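Local coordinates for protein beta-galactosidase (Trichoderma reesei, PDB 3OG2) that probably hydrolyses terminal non-reducing beta-D-galactose residues from beta-D-galactosides, as a glycosylated member of glycoside hydrolase family 35, at residues Leu893-Gln898 with Leu948-Asp953; Pro655-Leu660 with Ala889-His894; Leu52-Leu57 with Glu986-Val991. One frame throughout, in Å; residues are numbered along the deposited sequence.

Contact 1 of 3, residues Leu893-Gln898 with Leu948-Asp953; sequences LHLPAQ and LDYNGD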
ATOM      1  N   LEU A 893      27.515  -3.706  -7.054  1.00 14.35           N
ATOM      2  CA  LEU A 893      27.275  -2.832  -5.908  1.00 14.39           C
ATOM      3  C   LEU A 893      28.030  -3.372  -4.724  1.00 13.43           C
ATOM      4  O   LEU A 893      28.140  -4.600  -4.586  1.00 16.98           O
ATOM      5  CB  LEU A 893      25.790  -2.814  -5.511  1.00 13.83           C
ATOM      6  CG  LEU A 893      24.889  -2.072  -6.494  1.00 13.80           C
ATOM      7  CD1 LEU A 893      23.427  -2.200  -6.046  1.00 14.58           C
ATOM      8  CD2 LEU A 893      25.315  -0.620  -6.653  1.00 16.35           C
ATOM      9  N   HIS A 894      28.617  -2.553  -3.874  1.00 15.17           N
ATOM     10  CA  HIS A 894      29.363  -2.975  -2.691  1.00 16.30           C
ATOM     11  C   HIS A 894      29.037  -1.928  -1.624  1.00 15.23           C
ATOM     12  O   HIS A 894      29.791  -1.003  -1.378  1.00 22.97           O
ATOM     13  CB  HIS A 894      30.874  -3.076  -3.021  1.00 29.02           C
ATOM     14  CG  HIS A 894      31.078  -4.200  -4.033  1.00 49.23           C
ATOM     15  ND1 HIS A 894      31.195  -3.989  -5.414  1.00 63.31           N
ATOM     16  CD2 HIS A 894      31.027  -5.550  -3.908  1.00 57.61           C
ATOM     17  CE1 HIS A 894      31.272  -5.116  -6.056  1.00 73.47           C
ATOM     18  NE2 HIS A 894      31.190  -6.082  -5.156  1.00 71.60           N
ATOM     19  N   LEU A 895      27.856  -2.027  -1.062  1.00 15.56           N
ATOM     20  CA  LEU A 895      27.334  -1.091  -0.099  1.00 15.26           C
ATOM     21  C   LEU A 895      27.206  -1.737   1.280  1.00 14.01           C
ATOM     22  O   LEU A 895      27.004  -2.952   1.362  1.00 15.92           O
ATOM     23  CB  LEU A 895      25.926  -0.612  -0.576  1.00 17.27           C
ATOM     24  CG  LEU A 895      25.960   0.228  -1.858  1.00 21.44           C
ATOM     25  CD1 LEU A 895      24.533   0.414  -2.389  1.00 24.21           C
ATOM     26  CD2 LEU A 895      26.611   1.574  -1.627  1.00 26.82           C
ATOM     27  N   PRO A 896      27.321  -0.968   2.365  1.00 14.48           N
ATOM     28  CA  PRO A 896      27.283  -1.530   3.732  1.00 14.26           C
ATOM     29  C   PRO A 896      25.868  -1.851   4.210  1.00 13.38           C
ATOM     30  O   PRO A 896      25.372  -1.285   5.184  1.00 14.28           O
ATOM     31  CB  PRO A 896      27.944  -0.419   4.552  1.00 16.51           C
ATOM     32  CG  PRO A 896      27.504   0.854   3.834  1.00 14.48           C
ATOM     33  CD  PRO A 896      27.559   0.486   2.381  1.00 16.08           C
ATOM     34  N   ALA A 897      25.256  -2.813   3.533  1.00 13.43           N
ATOM     35  CA  ALA A 897      23.833  -3.185   3.757  1.00 13.55           C
ATOM     36  C   ALA A 897      23.632  -3.901   5.082  1.00 13.37           C
ATOM     37  O   ALA A 897      22.545  -3.890   5.660  1.00 13.58           O
ATOM     38  CB  ALA A 897      23.385  -4.071   2.603  1.00 14.86           C
ATOM     39  N   GLN A 898      24.676  -4.533   5.631  1.00 14.77           N
ATOM     40  CA  GLN A 898      24.569  -5.108   6.951  1.00 14.10           C
ATOM     41  C   GLN A 898      24.257  -4.025   7.998  1.00 13.89           C
ATOM     42  O   GLN A 898      23.466  -4.259   8.893  1.00 20.50           O
ATOM     43  CB  GLN A 898      25.868  -5.834   7.303  1.00 20.11           C
ATOM     44  CG  GLN A 898      25.613  -6.892   8.384  1.00 40.94           C
ATOM     45  CD  GLN A 898      26.978  -7.489   8.714  1.00 73.73           C
ATOM     46  OE1 GLN A 898      27.921  -7.273   7.939  1.00114.09           O
ATOM     47  NE2 GLN A 898      27.057  -8.198   9.828  1.00118.48           N
ATOM     48  N   LEU A 948      17.761  -6.001  -5.743  1.00 10.21           N
ATOM     49  CA  LEU A 948      19.181  -5.670  -5.934  1.00 10.06           C
ATOM     50  C   LEU A 948      20.073  -6.388  -4.934  1.00 10.79           C
ATOM     51  O   LEU A 948      19.695  -6.531  -3.753  1.00 11.93           O
ATOM     52  CB  LEU A 948      19.353  -4.173  -5.702  1.00 11.40           C
ATOM     53  CG  LEU A 948      18.952  -3.269  -6.860  1.00 11.19           C
ATOM     54  CD1 LEU A 948      18.795  -1.829  -6.405  1.00 13.21           C
ATOM     55  CD2 LEU A 948      19.995  -3.332  -8.002  1.00 12.54           C
ATOM     56  N   ASP A 949      21.266  -6.801  -5.327  1.00 11.57           N
ATOM     57  CA  ASP A 949      22.291  -7.383  -4.505  1.00 11.78           C
ATOM     58  C   ASP A 949      23.270  -6.267  -4.173  1.00 11.13           C
ATOM     59  O   ASP A 949      23.982  -5.754  -5.054  1.00 12.11           O
ATOM     60  CB  ASP A 949      22.951  -8.553  -5.261  1.00 14.72           C
ATOM     61  CG  ASP A 949      23.998  -9.263  -4.423  1.00 16.05           C
ATOM     62  OD1 ASP A 949      24.415  -8.732  -3.370  1.00 16.16           O
ATOM     63  OD2 ASP A 949      24.483 -10.363  -4.829  1.00 21.12           O
ATOM     64  N   TYR A 950      23.304  -5.830  -2.922  1.00 11.52           N
ATOM     65  CA  TYR A 950      24.132  -4.713  -2.511  1.00 12.39           C
ATOM     66  C   TYR A 950      25.581  -5.106  -2.319  1.00 12.74           C
ATOM     67  O   TYR A 950      26.430  -4.261  -2.034  1.00 16.68           O
ATOM     68  CB  TYR A 950      23.599  -4.104  -1.182  1.00 13.01           C
ATOM     69  CG  TYR A 950      22.434  -3.161  -1.416  1.00 11.77           C
ATOM     70  CD1 TYR A 950      21.490  -3.332  -2.434  1.00 12.24           C
ATOM     71  CD2 TYR A 950      22.258  -2.082  -0.554  1.00 13.12           C
ATOM     72  CE1 TYR A 950      20.435  -2.429  -2.576  1.00 11.25           C
ATOM     73  CE2 TYR A 950      21.229  -1.168  -0.691  1.00 13.72           C
ATOM     74  CZ  TYR A 950      20.319  -1.369  -1.719  1.00 11.03           C
ATOM     75  OH  TYR A 950      19.302  -0.469  -1.838  1.00 12.90           O
ATOM     76  N   ASN A 951      25.913  -6.395  -2.496  1.00 13.54           N
ATOM     77  CA  ASN A 951      27.321  -6.841  -2.328  1.00 15.36           C
ATOM     78  C   ASN A 951      27.606  -7.870  -3.387  1.00 15.71           C
ATOM     79  O   ASN A 951      28.037  -9.003  -3.209  1.00 22.33           O
ATOM     80  CB  ASN A 951      27.524  -7.347  -0.889  1.00 20.98           C
ATOM     81  CG  ASN A 951      27.583  -6.162   0.071  1.00 27.08           C
ATOM     82  OD1 ASN A 951      26.640  -5.864   0.843  1.00 27.81           O
ATOM     83  ND2 ASN A 951      28.727  -5.442   0.039  1.00 29.46           N
ATOM     84  N   GLY A 952      27.356  -7.490  -4.639  1.00 14.75           N
ATOM     85  CA  GLY A 952      27.579  -8.457  -5.714  1.00 16.40           C
ATOM     86  C   GLY A 952      27.169  -7.851  -7.045  1.00 14.64           C
ATOM     87  O   GLY A 952      26.926  -6.642  -7.135  1.00 15.31           O
ATOM     88  N   ASP A 953      27.145  -8.668  -8.088  1.00 16.65           N
ATOM     89  CA  ASP A 953      26.835  -8.262  -9.441  1.00 15.54           C
ATOM     90  C   ASP A 953      25.330  -8.212  -9.614  1.00 15.70           C
ATOM     91  O   ASP A 953      24.582  -9.074  -9.141  1.00 24.39           O
ATOM     92  CB  ASP A 953      27.414  -9.262 -10.451  1.00 22.93           C
ATOM     93  CG  ASP A 953      28.914  -9.120 -10.605  1.00 39.25           C
ATOM     94  OD1 ASP A 953      29.455  -8.064 -10.176  1.00 29.74           O
ATOM     95  OD2 ASP A 953      29.568 -10.026 -11.142  1.00 35.41           O
TER
HETATM   96  O   HOH W   1      30.697  -8.001  -7.570  1.00 65.00           O
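Tyr950 and Leu893, the two residues most covered here, pack beside a short antiparallel pairing between the end of strand 883-894 and the loop leading into strand 953-962. Leu895 lays CD1 over one face of the Tyr950 ring, a CH-pi contact 4.2 Å from the ring centroid and 26° off its normal. Ala897 adds its methyl, Ala897 CB lying 3.8 Å from Tyr950 CB. The phenol is fixed at its far end as well, since Tyr950 OH is hydrogen-bonded to the carbonyl of Ile902 on strand 900-908. The Leu893 and Leu948 side chains cross obliquely, Leu893 CD1 lying 4.1 Å from Leu948 CD2. The backbone of Leu893 makes the hydrogen-bonded pair with Gly952: Leu893 N bonds to Gly952 O at 3.0 Å, while the return bond from Gly952 N is weak. Two residues on, Leu895 N reaches Tyr950 O at 2.8 Å. Asp949 OD1 takes the N-H of Asn951 from above the carboxylate plane, an Asx turn just before the corner at Gly952. The chemistry is thus divided: backbone bonds set the register, whereas aliphatic groups pack against the phenol on the buried side of the pairing.

Contact 2 of 3, residues Pro655-Leu660 with Ala889-His894; sequences PELTKL and AKLPLH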
ATOM      1  N   PRO A 655      27.830   3.587  -8.259  1.00 23.80           N
ATOM      2  CA  PRO A 655      28.378   3.701  -9.614  1.00 21.64           C
ATOM      3  C   PRO A 655      27.502   4.620 -10.472  1.00 17.34           C
ATOM      4  O   PRO A 655      26.289   4.691 -10.277  1.00 20.95           O
ATOM      5  CB  PRO A 655      28.304   2.277 -10.160  1.00 24.07           C
ATOM      6  CG  PRO A 655      28.102   1.400  -8.995  1.00 27.16           C
ATOM      7  CD  PRO A 655      27.425   2.199  -7.932  1.00 26.33           C
ATOM      8  N   GLU A 656      28.171   5.302 -11.393  1.00 17.71           N
ATOM      9  CA  GLU A 656      27.569   6.044 -12.487  1.00 18.14           C
ATOM     10  C   GLU A 656      27.023   5.121 -13.577  1.00 17.65           C
ATOM     11  O   GLU A 656      27.783   4.402 -14.227  1.00 21.33           O
ATOM     12  CB  GLU A 656      28.617   6.984 -13.115  1.00 20.72           C
ATOM     13  CG  GLU A 656      29.136   8.012 -12.133  1.00 36.03           C
ATOM     14  CD  GLU A 656      30.173   8.930 -12.762  1.00 50.29           C
ATOM     15  OE1 GLU A 656      31.356   8.898 -12.328  1.00 80.43           O
ATOM     16  OE2 GLU A 656      29.729   9.659 -13.683  1.00 62.97           O
ATOM     17  N   LEU A 657      25.716   5.116 -13.811  1.00 15.47           N
ATOM     18  CA  LEU A 657      25.155   4.223 -14.829  1.00 16.28           C
ATOM     19  C   LEU A 657      25.669   4.552 -16.229  1.00 17.41           C
ATOM     20  O   LEU A 657      25.767   3.697 -17.103  1.00 19.77           O
ATOM     21  CB  LEU A 657      23.617   4.305 -14.802  1.00 14.37           C
ATOM     22  CG  LEU A 657      22.983   3.892 -13.464  1.00 13.12           C
ATOM     23  CD1 LEU A 657      21.464   3.879 -13.638  1.00 13.85           C
ATOM     24  CD2 LEU A 657      23.457   2.537 -13.016  1.00 15.30           C
ATOM     25  N   THR A 658      25.980   5.793 -16.472  1.00 17.91           N
ATOM     26  CA  THR A 658      26.400   6.110 -17.841  1.00 23.40           C
ATOM     27  C   THR A 658      27.782   5.544 -18.137  1.00 24.23           C
ATOM     28  O   THR A 658      28.141   5.407 -19.320  1.00 28.93           O
ATOM     29  CB  THR A 658      26.424   7.621 -18.096  1.00 23.09           C
ATOM     30  OG1 THR A 658      27.469   8.212 -17.309  1.00 32.05           O
ATOM     31  CG2 THR A 658      25.101   8.215 -17.623  1.00 44.04           C
ATOM     32  N   LYS A 659      28.543   5.217 -17.090  1.00 24.57           N
ATOM     33  CA  LYS A 659      29.890   4.653 -17.292  1.00 27.02           C
ATOM     34  C   LYS A 659      29.908   3.119 -17.260  1.00 19.53           C
ATOM     35  O   LYS A 659      30.981   2.488 -17.413  1.00 22.65           O
ATOM     36  CB  LYS A 659      30.842   5.183 -16.239  1.00 32.42           C
ATOM     37  CG  LYS A 659      31.194   6.651 -16.249  1.00 40.80           C
ATOM     38  CD  LYS A 659      31.246   7.276 -17.631  1.00 52.95           C
ATOM     39  CE  LYS A 659      31.389   8.793 -17.514  1.00 60.91           C
ATOM     40  NZ  LYS A 659      32.672   9.141 -16.827  1.00 71.78           N
ATOM     41  N   LEU A 660      28.741   2.495 -17.113  1.00 17.39           N
ATOM     42  CA  LEU A 660      28.730   1.026 -17.216  1.00 16.19           C
ATOM     43  C   LEU A 660      29.081   0.575 -18.619  1.00 16.51           C
ATOM     44  O   LEU A 660      29.061   1.358 -19.552  1.00 18.72           O
ATOM     45  CB  LEU A 660      27.369   0.413 -16.801  1.00 16.33           C
ATOM     46  CG  LEU A 660      26.927   0.742 -15.361  1.00 17.70           C
ATOM     47  CD1 LEU A 660      25.531   0.184 -15.133  1.00 18.51           C
ATOM     48  CD2 LEU A 660      27.905   0.246 -14.299  1.00 19.62           C
ATOM     49  N   ALA A 889      23.437  -4.164 -18.858  1.00 11.69           N
ATOM     50  CA  ALA A 889      24.763  -3.847 -18.293  1.00 11.52           C
ATOM     51  C   ALA A 889      24.892  -4.500 -16.941  1.00 10.83           C
ATOM     52  O   ALA A 889      23.886  -4.642 -16.225  1.00 12.16           O
ATOM     53  CB  ALA A 889      24.998  -2.348 -18.194  1.00 13.35           C
ATOM     54  N   LYS A 890      26.098  -4.875 -16.560  1.00 11.37           N
ATOM     55  CA  LYS A 890      26.366  -5.338 -15.236  1.00 11.55           C
ATOM     56  C   LYS A 890      26.584  -4.130 -14.317  1.00 13.21           C
ATOM     57  O   LYS A 890      27.298  -3.195 -14.633  1.00 15.64           O
ATOM     58  CB  LYS A 890      27.655  -6.196 -15.254  1.00 14.61           C
ATOM     59  CG  LYS A 890      27.926  -6.833 -13.896  1.00 17.84           C
ATOM     60  CD  LYS A 890      29.246  -7.624 -13.961  1.00 28.00           C
ATOM     61  CE  LYS A 890      29.047  -9.077 -14.297  1.00 40.14           C
ATOM     62  NZ  LYS A 890      30.376  -9.748 -14.533  1.00 70.66           N
ATOM     63  N   LEU A 891      25.936  -4.179 -13.152  1.00 12.00           N
ATOM     64  CA  LEU A 891      26.038  -3.134 -12.141  1.00 13.54           C
ATOM     65  C   LEU A 891      26.534  -3.781 -10.868  1.00 12.76           C
ATOM     66  O   LEU A 891      25.754  -4.347 -10.135  1.00 14.35           O
ATOM     67  CB  LEU A 891      24.670  -2.468 -11.928  1.00 14.29           C
ATOM     68  CG  LEU A 891      24.546  -1.493 -10.747  1.00 14.25           C
ATOM     69  CD1 LEU A 891      25.487  -0.319 -10.847  1.00 16.23           C
ATOM     70  CD2 LEU A 891      23.063  -1.063 -10.622  1.00 19.44           C
ATOM     71  N   PRO A 892      27.823  -3.719 -10.571  1.00 16.21           N
ATOM     72  CA  PRO A 892      28.317  -4.216  -9.292  1.00 15.40           C
ATOM     73  C   PRO A 892      27.950  -3.226  -8.195  1.00 14.00           C
ATOM     74  O   PRO A 892      28.092  -2.030  -8.402  1.00 17.45           O
ATOM     75  CB  PRO A 892      29.836  -4.272  -9.466  1.00 18.69           C
ATOM     76  CG  PRO A 892      30.056  -4.048 -10.905  1.00 26.97           C
ATOM     77  CD  PRO A 892      28.912  -3.195 -11.407  1.00 20.67           C
ATOM     78  N   LEU A 893      27.515  -3.706  -7.054  1.00 14.35           N
ATOM     79  CA  LEU A 893      27.275  -2.832  -5.908  1.00 14.39           C
ATOM     80  C   LEU A 893      28.030  -3.372  -4.724  1.00 13.43           C
ATOM     81  O   LEU A 893      28.140  -4.600  -4.586  1.00 16.98           O
ATOM     82  CB  LEU A 893      25.790  -2.814  -5.511  1.00 13.83           C
ATOM     83  CG  LEU A 893      24.889  -2.072  -6.494  1.00 13.80           C
ATOM     84  CD1 LEU A 893      23.427  -2.200  -6.046  1.00 14.58           C
ATOM     85  CD2 LEU A 893      25.315  -0.620  -6.653  1.00 16.35           C
ATOM     86  N   HIS A 894      28.617  -2.553  -3.874  1.00 15.17           N
ATOM     87  CA  HIS A 894      29.363  -2.975  -2.691  1.00 16.30           C
ATOM     88  C   HIS A 894      29.037  -1.928  -1.624  1.00 15.23           C
ATOM     89  O   HIS A 894      29.791  -1.003  -1.378  1.00 22.97           O
ATOM     90  CB  HIS A 894      30.874  -3.076  -3.021  1.00 29.02           C
ATOM     91  CG  HIS A 894      31.078  -4.200  -4.033  1.00 49.23           C
ATOM     92  ND1 HIS A 894      31.195  -3.989  -5.414  1.00 63.31           N
ATOM     93  CD2 HIS A 894      31.027  -5.550  -3.908  1.00 57.61           C
ATOM     94  CE1 HIS A 894      31.272  -5.116  -6.056  1.00 73.47           C
ATOM     95  NE2 HIS A 894      31.190  -6.082  -5.156  1.00 71.60           N
TER
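Pro655 presses its ring between Leu891 and Leu893 of strand 883-894, crossing both side chains at about a right angle. Pro655 CG lies 3.6 Å from Leu891 CD1; the neighbouring ring carbon, Pro655 CD, meets Leu893 CD2, so adjacent ring carbons touch different leucines. Pro655 CG also stands 3.5 Å from Pro892 O, over the backbone that links them. Leu891 is the bump in the other direction: chi1 (171°) sets its CG anti to the backbone N, and from there chi2 (60°) places CD1 in the concave side of the loop, against Pro655 and, at 4.1 Å, Leu657 CD2. A 3-10 turn at 657-659 bends the loop back to the strand, and Leu660, the bump at the other end of 655-660, brings its CB to 3.9 Å from Ala889 CB. Beyond CB, Leu660 spreads its branches over the Lys890 carbonyl, with Leu660 CD2 3.5 Å from Lys890 O, and sets CD1 near Leu891 CB. An alanine in place of Leu660 would probably open a gap beside Leu891 and uncover the Lys890 carbonyl, leaving the CB contact with Ala889. Leu657 also touches Phe906, Leu973 and Leu975, so the same loop reaches strands 900-908 and 973-977, and its carbonyl accepts a hydrogen bond from Trp662 NE1. No hydrogen bond crosses between 655-660 and 889-894; the strand offers leucine and alanine methyls and backbone carbonyls, which is consistent with the fit between these two segments resting on apolar packing.

Contact 3 of 3, residues Leu52-Leu57 with Glu986-Val991; sequences LPVPSL and ERVEVV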
ATOM      1  N   LEU A  52       5.712  -6.515  -2.900  1.00  7.37           N
ATOM      2  CA  LEU A  52       7.053  -6.467  -2.309  1.00  7.93           C
ATOM      3  C   LEU A  52       7.613  -7.885  -2.382  1.00  7.41           C
ATOM      4  O   LEU A  52       7.452  -8.654  -1.413  1.00  8.55           O
ATOM      5  CB  LEU A  52       7.010  -5.936  -0.858  1.00  7.68           C
ATOM      6  CG  LEU A  52       8.394  -5.857  -0.192  1.00  9.25           C
ATOM      7  CD1 LEU A  52       9.362  -5.004  -0.958  1.00 12.82           C
ATOM      8  CD2 LEU A  52       8.225  -5.319   1.230  1.00 11.41           C
ATOM      9  N   PRO A  53       8.195  -8.263  -3.514  1.00  7.48           N
ATOM     10  CA  PRO A  53       8.627  -9.662  -3.723  1.00  7.99           C
ATOM     11  C   PRO A  53       9.983  -9.919  -3.105  1.00  9.08           C
ATOM     12  O   PRO A  53      10.881 -10.508  -3.744  1.00 10.94           O
ATOM     13  CB  PRO A  53       8.646  -9.758  -5.251  1.00 10.39           C
ATOM     14  CG  PRO A  53       9.096  -8.369  -5.690  1.00  9.54           C
ATOM     15  CD  PRO A  53       8.389  -7.430  -4.705  1.00  8.19           C
ATOM     16  N   VAL A  54      10.117  -9.521  -1.847  1.00  8.30           N
ATOM     17  CA  VAL A  54      11.383  -9.734  -1.092  1.00  8.46           C
ATOM     18  C   VAL A  54      10.961 -10.256   0.264  1.00  7.52           C
ATOM     19  O   VAL A  54      10.619  -9.463   1.173  1.00  8.23           O
ATOM     20  CB  VAL A  54      12.170  -8.452  -0.920  1.00  8.31           C
ATOM     21  CG1 VAL A  54      13.474  -8.704  -0.124  1.00  9.29           C
ATOM     22  CG2 VAL A  54      12.529  -7.828  -2.278  1.00 10.78           C
ATOM     23  N   PRO A  55      10.923 -11.570   0.414  1.00  8.03           N
ATOM     24  CA  PRO A  55      10.371 -12.158   1.629  1.00  9.80           C
ATOM     25  C   PRO A  55      10.997 -11.641   2.913  1.00  9.07           C
ATOM     26  O   PRO A  55      10.267 -11.457   3.922  1.00 10.03           O
ATOM     27  CB  PRO A  55      10.658 -13.660   1.453  1.00 12.29           C
ATOM     28  CG  PRO A  55      10.732 -13.876  -0.013  1.00 12.62           C
ATOM     29  CD  PRO A  55      11.246 -12.588  -0.614  1.00 10.08           C
ATOM     30  N   SER A  56      12.308 -11.402   2.880  1.00  8.79           N
ATOM     31  CA  SER A  56      12.956 -10.953   4.137  1.00 10.24           C
ATOM     32  C   SER A  56      12.699  -9.493   4.492  1.00  9.77           C
ATOM     33  O   SER A  56      13.131  -9.031   5.568  1.00 13.12           O
ATOM     34  CB  SER A  56      14.468 -11.279   4.063  1.00 14.15           C
ATOM     35  OG  SER A  56      15.004 -10.629   2.919  1.00 14.06           O
ATOM     36  N   LEU A  57      11.968  -8.738   3.640  1.00  8.76           N
ATOM     37  CA  LEU A  57      11.575  -7.379   4.008  1.00  8.55           C
ATOM     38  C   LEU A  57      10.174  -7.296   4.591  1.00  8.15           C
ATOM     39  O   LEU A  57       9.814  -6.227   5.093  1.00  8.40           O
ATOM     40  CB  LEU A  57      11.651  -6.461   2.761  1.00  8.98           C
ATOM     41  CG  LEU A  57      13.097  -6.011   2.476  1.00  9.01           C
ATOM     42  CD1 LEU A  57      13.091  -5.234   1.157  1.00 10.09           C
ATOM     43  CD2 LEU A  57      13.663  -5.157   3.617  1.00 10.72           C
ATOM     44  N   GLU A 986      16.315  -6.958  10.614  1.00 10.38           N
ATOM     45  CA  GLU A 986      16.843  -8.274  10.278  1.00 11.02           C
ATOM     46  C   GLU A 986      17.388  -8.206   8.862  1.00 13.76           C
ATOM     47  O   GLU A 986      16.909  -7.476   7.984  1.00 13.63           O
ATOM     48  CB  GLU A 986      15.757  -9.349  10.366  1.00 17.06           C
ATOM     49  CG  GLU A 986      15.172  -9.559  11.736  1.00 27.93           C
ATOM     50  CD  GLU A 986      16.075  -9.956  12.863  1.00 50.12           C
ATOM     51  OE1 GLU A 986      16.897 -10.874  12.626  1.00 73.25           O
ATOM     52  OE2 GLU A 986      16.018  -9.424  13.991  1.00 64.95           O
ATOM     53  N   ARG A 987      18.445  -8.961   8.603  1.00 13.61           N
ATOM     54  CA  ARG A 987      19.170  -8.877   7.343  1.00 16.50           C
ATOM     55  C   ARG A 987      18.298  -9.243   6.150  1.00 12.92           C
ATOM     56  O   ARG A 987      17.450 -10.135   6.228  1.00 14.69           O
ATOM     57  CB  ARG A 987      20.418  -9.794   7.426  1.00 23.33           C
ATOM     58  CG  ARG A 987      21.527  -9.106   8.242  1.00 40.29           C
ATOM     59  CD  ARG A 987      22.933  -9.587   8.022  1.00 48.40           C
ATOM     60  NE  ARG A 987      23.516 -10.165   9.206  1.00 62.14           N
ATOM     61  CZ  ARG A 987      23.206 -10.386  10.459  1.00 65.45           C
ATOM     62  NH1 ARG A 987      22.059 -10.059  11.033  1.00 55.81           N
ATOM     63  NH2 ARG A 987      24.139 -10.993  11.212  1.00 76.14           N
ATOM     64  N   VAL A 988      18.556  -8.540   5.048  1.00 12.48           N
ATOM     65  CA  VAL A 988      17.844  -8.757   3.795  1.00 11.12           C
ATOM     66  C   VAL A 988      18.597  -9.770   2.938  1.00 11.49           C
ATOM     67  O   VAL A 988      19.751  -9.591   2.628  1.00 15.81           O
ATOM     68  CB  VAL A 988      17.672  -7.461   2.994  1.00 12.49           C
ATOM     69  CG1 VAL A 988      16.844  -7.698   1.716  1.00 15.41           C
ATOM     70  CG2 VAL A 988      17.026  -6.361   3.825  1.00 14.82           C
ATOM     71  N   GLU A 989      17.895 -10.830   2.593  1.00 11.59           N
ATOM     72  CA  GLU A 989      18.491 -11.861   1.761  1.00 13.37           C
ATOM     73  C   GLU A 989      18.201 -11.573   0.315  1.00 11.08           C
ATOM     74  O   GLU A 989      17.059 -11.202  -0.055  1.00 11.80           O
ATOM     75  CB  GLU A 989      17.869 -13.217   2.128  1.00 15.69           C
ATOM     76  CG  GLU A 989      18.229 -13.572   3.581  1.00 29.28           C
ATOM     77  CD  GLU A 989      18.072 -15.050   3.801  1.00 43.76           C
ATOM     78  OE1 GLU A 989      18.138 -15.763   2.767  1.00 61.32           O
ATOM     79  OE2 GLU A 989      17.880 -15.445   4.981  1.00 59.37           O
ATOM     80  N   VAL A 990      19.190 -11.789  -0.529  1.00 12.09           N
ATOM     81  CA  VAL A 990      19.001 -11.571  -1.964  1.00 11.49           C
ATOM     82  C   VAL A 990      18.055 -12.612  -2.524  1.00 11.34           C
ATOM     83  O   VAL A 990      18.194 -13.808  -2.269  1.00 11.40           O
ATOM     84  CB  VAL A 990      20.380 -11.653  -2.670  1.00 13.42           C
ATOM     85  CG1 VAL A 990      20.190 -11.533  -4.162  1.00 16.62           C
ATOM     86  CG2 VAL A 990      21.320 -10.586  -2.087  1.00 16.30           C
ATOM     87  N   VAL A 991      17.131 -12.141  -3.330  1.00  9.74           N
ATOM     88  CA  VAL A 991      16.200 -13.047  -4.005  1.00 11.02           C
ATOM     89  C   VAL A 991      16.932 -13.707  -5.153  1.00 11.75           C
ATOM     90  O   VAL A 991      17.519 -12.998  -5.981  1.00 13.92           O
ATOM     91  CB  VAL A 991      14.991 -12.214  -4.470  1.00 10.99           C
ATOM     92  CG1 VAL A 991      14.045 -13.077  -5.279  1.00 12.81           C
ATOM     93  CG2 VAL A 991      14.250 -11.626  -3.278  1.00 11.97           C
TER
HETATM   94  O   HOH W   2      14.455 -11.922   0.696  1.00 13.21           O
HETATM   95  O   HOH W   3      14.139  -6.988   7.357  1.00 16.52           O
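Ser56 and Val988 face each other where the loop before helix 58-66 of the catalytic TIM-barrel region meets a segment near the C terminus. Ser56 turns OG between its backbone N and carbonyl carbon (chi1 58°), the crowded position, and Ser56 OG accepts the N-H of Glu989 N in a 2.9 Å bond with an angle of 157° at the hydrogen. The same Ser56 OG lies 3.7 Å from Val988 CG1, so a polar grip and an apolar flank meet at one short side chain. The two branches of Val988 are shared between different partners. Val988 CG1, anti to the backbone N (chi1 -177°), approaches Val54 CG1 at 4.0 Å, and these two side chains cross at about a right angle. Val988 CG2 meets Leu57 CD2 at 3.6 Å. Val991 follows at the other end of the contact, directing CG2 at the inverse gamma turn centred on Pro53, and at Pro55: Val991 CG2 stands 3.6 Å from Pro53 O, and it also lies near Val54 and against Pro55 CD, the valine side chain at about a right angle to that of Pro55. Farther out, Val991 touches Phe836 and Phe926, while Val988 touches Glu945. Two waters complete the join. One lies 2.6 Å from Ser56 OG and donates to Glu989 O; the other donates to both Ser56 O and Glu986 O. A single direct hydrogen bond joins the two segments. The chemistry implies an interface in which valine and leucine branches supply the fit, Ser56 and the two bridging waters supply the polar links, and Pro53 O, buried against Val991 CG2, has no polar partner in the model.

How the contacts relate
From the N terminus, the chain first passes residues 52-57, in the loop before helix 58-66; this segment meets its partner only at 986-991, and contact 3 therefore closes a loop of more than nine hundred residues. Within that span, contact 2 joins 655-660 to 889-894, and contact 1 begins on the same strand, sharing Leu893 and His894, before closing a loop of about fifty residues at 948-953. Contacts 1 and 2 thus follow one another, and both lie within the span of contact 3. Asp953 and Lys890 link the first two through a long, weak ion pair. Contact 1 also touches contact 3, through Asp949 with Val990 and Gln898 with Arg987, connecting the all-beta domain to the segment that packs on the TIM-barrel region.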